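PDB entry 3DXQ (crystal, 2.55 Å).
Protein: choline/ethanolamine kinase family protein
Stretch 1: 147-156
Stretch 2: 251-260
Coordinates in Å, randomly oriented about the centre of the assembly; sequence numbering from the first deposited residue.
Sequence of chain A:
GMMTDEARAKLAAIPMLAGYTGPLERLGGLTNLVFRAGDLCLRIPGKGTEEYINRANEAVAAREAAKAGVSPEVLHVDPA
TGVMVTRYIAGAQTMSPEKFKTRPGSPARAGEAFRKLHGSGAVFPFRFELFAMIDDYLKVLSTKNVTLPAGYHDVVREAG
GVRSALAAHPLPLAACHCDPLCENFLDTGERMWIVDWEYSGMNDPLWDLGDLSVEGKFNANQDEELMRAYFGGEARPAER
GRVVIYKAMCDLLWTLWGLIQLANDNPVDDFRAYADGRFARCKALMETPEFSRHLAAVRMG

Stretch 1 (147-156) TLPAGYHDVV
Stretch 2, residues 251-260: DLLWTLWGLI

The contact between residues 147-156 and 251-260 is built from apolar side chains, and its centre is the methyl CD2 of Leu259. Leu259 points its CA-to-CB bond toward the first stretch and, with chi1 at -86° (m) and chi2 at 53° (p), places CD2 4.0 Å from Pro149 CD, while Tyr152 CE1 lies 4.1 Å from Leu259 CD2. At the margin of the same cluster, Leu148 CB stands 4.4 Å from Leu259 CD2; Leu148 itself directs its CA-to-CB bond sideways, with both chi1 (36°) and chi2 (72°) in p. Pro149 points toward the helix, its ring in the C-gamma endo pucker.

One turn earlier on the second helix, Leu256 takes up the Tyr152 ring. Both residues leave their backbones sideways, yet the ends of both side chains come nearer: Tyr152 is t with chi2 at 84°, and Leu256 is m,t. The result is a separation of 3.5 Å between Tyr152 CE1 and Leu256 CD2 and of 3.4 Å between Tyr152 OH and Leu256 CD2. The latter is a van der Waals approach, since a methyl group offers the hydroxyl no hydrogen-bonding partner. The methyls of Leu256 and Leu259 both approach the ring obliquely. A further turn back, Leu252 (t,p) and Val155 (t) point toward each other, and Val155 CG1 meets Leu252 CD1 at 3.6 Å.

The spacing of these pairs follows from the backbone. Stretch 2 is helical throughout, with phi/psi near -60/-44, and it presents Leu252, Leu256 and Leu259 at intervals of four and three residues. Stretch 1 starts extended, with Leu148 at -119/156 and Pro149 at -62/161, then forms a type II turn from Pro149 to Tyr152, closed by Tyr152 N to Pro149 O at 3.3 Å. Ala150 (-67/128) and Gly151 (80/22) occupy its corners; the positive phi favours glycine. Gly151 is also the N-cap of the helix that begins at Tyr152, and its carbonyl O accepts from Val155 N at 3.0 Å and, weakly, from Asp154 N at 3.3 Å. Val156 N to Tyr152 O, 3.1 Å, continues the helix.

The two helices run in largely opposed directions, at 139° (signed crossing angle -139°), with axes 12.1 Å apart at closest approach. Accordingly the register descends in one chain segment as it rises in the other: Leu148 CA lies 7.9 Å from Leu259 CA, and Val155 CA lies 8.3 Å from Leu252 CA. The contact buries 277 Å² in total.

No hydrogen bond crosses between the stretches; the polar side-chain interactions that can be traced lie within the second helix or with residues outside the two stretches. Thr255 (m) turns its hydroxyl back on its own helix, Thr255 OG1 donating to Asp251 O at 2.8 Å, where Thr255 N also donates at 2.8 Å. The Asp251 carboxylate is hydrogen-bonded elsewhere in the structure. His153 and Asp154, both m, lie exposed and out of reach of the second helix.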

# COMPACT_ATOMS: atom_id res chain seq x y z
N THR A 147 24.20 11.51 4.18
CA THR A 147 24.84 11.14 2.91
C THR A 147 23.75 10.51 2.08
O THR A 147 23.00 9.66 2.58
CB THR A 147 26.02 10.16 3.06
OG1 THR A 147 27.14 10.83 3.64
CG2 THR A 147 26.44 9.60 1.71
N LEU A 148 23.66 10.93 0.82
CA LEU A 148 22.57 10.51 -0.08
C LEU A 148 23.11 9.77 -1.31
O LEU A 148 24.27 9.97 -1.69
CB LEU A 148 21.68 11.72 -0.46
CG LEU A 148 22.30 13.11 -0.67
CD1 LEU A 148 23.10 13.20 -1.96
CD2 LEU A 148 21.21 14.18 -0.66
N PRO A 149 22.26 8.92 -1.93
CA PRO A 149 22.71 8.09 -3.07
C PRO A 149 23.18 8.86 -4.30
O PRO A 149 22.87 10.04 -4.46
CB PRO A 149 21.47 7.25 -3.41
CG PRO A 149 20.32 7.97 -2.80
CD PRO A 149 20.84 8.69 -1.61
N ALA A 150 23.93 8.17 -5.15
CA ALA A 150 24.41 8.76 -6.40
C ALA A 150 23.25 9.06 -7.35
O ALA A 150 22.42 8.19 -7.62
CB ALA A 150 25.42 7.84 -7.06
N GLY A 151 23.17 10.30 -7.83
CA GLY A 151 22.09 10.75 -8.72
C GLY A 151 20.80 11.10 -7.99
O GLY A 151 19.70 11.08 -8.57
N TYR A 152 20.94 11.40 -6.70
CA TYR A 152 19.81 11.81 -5.87
C TYR A 152 19.12 13.01 -6.52
O TYR A 152 17.89 12.99 -6.73
CB TYR A 152 20.32 12.18 -4.48
CG TYR A 152 19.29 12.73 -3.52
CD1 TYR A 152 18.47 11.88 -2.79
CD2 TYR A 152 19.15 14.10 -3.33
CE1 TYR A 152 17.54 12.39 -1.90
CE2 TYR A 152 18.21 14.61 -2.45
CZ TYR A 152 17.42 13.76 -1.74
OH TYR A 152 16.50 14.28 -0.86
N HIS A 153 19.91 14.02 -6.85
CA HIS A 153 19.37 15.26 -7.40
C HIS A 153 18.81 15.11 -8.83
O HIS A 153 17.89 15.84 -9.21
CB HIS A 153 20.41 16.39 -7.29
CG HIS A 153 20.79 16.69 -5.88
ND1 HIS A 153 22.01 16.34 -5.34
CD2 HIS A 153 20.09 17.28 -4.88
CE1 HIS A 153 22.06 16.72 -4.07
NE2 HIS A 153 20.91 17.29 -3.77
N ASP A 154 19.33 14.16 -9.60
CA ASP A 154 18.80 13.91 -10.95
C ASP A 154 17.40 13.31 -10.83
O ASP A 154 16.43 13.83 -11.39
CB ASP A 154 19.71 12.96 -11.73
CG ASP A 154 21.11 13.51 -11.94
OD1 ASP A 154 21.26 14.75 -12.10
OD2 ASP A 154 22.06 12.71 -11.94
N VAL A 155 17.31 12.22 -10.08
CA VAL A 155 16.03 11.58 -9.88
C VAL A 155 14.98 12.60 -9.39
O VAL A 155 13.82 12.57 -9.84
CB VAL A 155 16.15 10.39 -8.91
CG1 VAL A 155 14.78 9.96 -8.42
CG2 VAL A 155 16.89 9.22 -9.57
N VAL A 156 15.37 13.51 -8.49
CA VAL A 156 14.44 14.54 -7.99
C VAL A 156 14.08 15.52 -9.11
O VAL A 156 12.91 15.88 -9.30
CB VAL A 156 15.00 15.28 -6.75
CG1 VAL A 156 14.10 16.44 -6.35
CG2 VAL A 156 15.16 14.32 -5.59
N ASP A 251 8.60 4.17 -5.35
CA ASP A 251 9.94 3.92 -4.82
C ASP A 251 10.58 5.20 -4.30
O ASP A 251 11.24 5.18 -3.26
CB ASP A 251 10.85 3.33 -5.89
CG ASP A 251 10.87 1.80 -5.89
OD1 ASP A 251 10.59 1.18 -4.86
OD2 ASP A 251 11.21 1.23 -6.95
N LEU A 252 10.42 6.29 -5.03
CA LEU A 252 11.04 7.56 -4.63
C LEU A 252 10.50 8.04 -3.28
O LEU A 252 11.27 8.47 -2.42
CB LEU A 252 10.80 8.64 -5.68
CG LEU A 252 11.45 9.99 -5.39
CD1 LEU A 252 12.95 9.86 -5.33
CD2 LEU A 252 11.05 10.99 -6.43
N LEU A 253 9.17 7.99 -3.14
CA LEU A 253 8.50 8.42 -1.91
C LEU A 253 9.10 7.73 -0.70
O LEU A 253 9.59 8.38 0.23
CB LEU A 253 7.00 8.10 -1.97
CG LEU A 253 6.19 8.47 -0.73
CD1 LEU A 253 6.22 9.98 -0.57
CD2 LEU A 253 4.76 7.94 -0.81
N TRP A 254 9.08 6.40 -0.74
CA TRP A 254 9.60 5.59 0.34
C TRP A 254 11.12 5.74 0.48
O TRP A 254 11.63 5.76 1.60
CB TRP A 254 9.19 4.14 0.14
CG TRP A 254 7.73 3.95 0.37
CD1 TRP A 254 6.77 3.67 -0.56
CD2 TRP A 254 7.06 4.05 1.63
NE1 TRP A 254 5.54 3.58 0.05
CE2 TRP A 254 5.69 3.81 1.39
CE3 TRP A 254 7.49 4.31 2.94
CZ2 TRP A 254 4.75 3.82 2.41
CZ3 TRP A 254 6.55 4.33 3.95
CH2 TRP A 254 5.19 4.08 3.68
N THR A 255 11.84 5.85 -0.63
CA THR A 255 13.28 6.07 -0.53
C THR A 255 13.58 7.26 0.38
O THR A 255 14.37 7.15 1.32
CB THR A 255 13.91 6.34 -1.89
OG1 THR A 255 13.92 5.12 -2.64
CG2 THR A 255 15.34 6.86 -1.75
N LEU A 256 12.94 8.40 0.10
CA LEU A 256 13.12 9.62 0.88
C LEU A 256 12.70 9.45 2.34
O LEU A 256 13.38 9.94 3.24
CB LEU A 256 12.33 10.78 0.26
CG LEU A 256 12.77 11.25 -1.13
CD1 LEU A 256 11.82 12.31 -1.65
CD2 LEU A 256 14.18 11.78 -1.09
N TRP A 257 11.59 8.76 2.56
CA TRP A 257 11.13 8.42 3.91
C TRP A 257 12.17 7.61 4.69
O TRP A 257 12.42 7.86 5.88
CB TRP A 257 9.85 7.60 3.82
CG TRP A 257 9.35 7.09 5.12
CD1 TRP A 257 8.53 7.74 5.99
CD2 TRP A 257 9.61 5.80 5.69
NE1 TRP A 257 8.26 6.94 7.07
CE2 TRP A 257 8.91 5.74 6.91
CE3 TRP A 257 10.36 4.69 5.29
CZ2 TRP A 257 8.94 4.60 7.75
CZ3 TRP A 257 10.40 3.56 6.12
CH2 TRP A 257 9.69 3.53 7.34
N GLY A 258 12.76 6.62 4.01
CA GLY A 258 13.79 5.75 4.58
C GLY A 258 15.06 6.50 4.95
O GLY A 258 15.73 6.16 5.94
N LEU A 259 15.42 7.52 4.16
CA LEU A 259 16.55 8.39 4.50
C LEU A 259 16.25 9.20 5.77
O LEU A 259 17.14 9.40 6.61
CB LEU A 259 16.92 9.30 3.33
CG LEU A 259 17.89 8.71 2.29
CD1 LEU A 259 17.39 7.39 1.77
CD2 LEU A 259 18.14 9.65 1.12
N ILE A 260 14.99 9.61 5.93
CA ILE A 260 14.54 10.34 7.13
C ILE A 260 14.67 9.44 8.38
O ILE A 260 15.09 9.90 9.44
CB ILE A 260 13.09 10.91 6.95
CG1 ILE A 260 13.07 11.98 5.84
CG2 ILE A 260 12.50 11.45 8.26
CD1 ILE A 260 13.95 13.17 6.07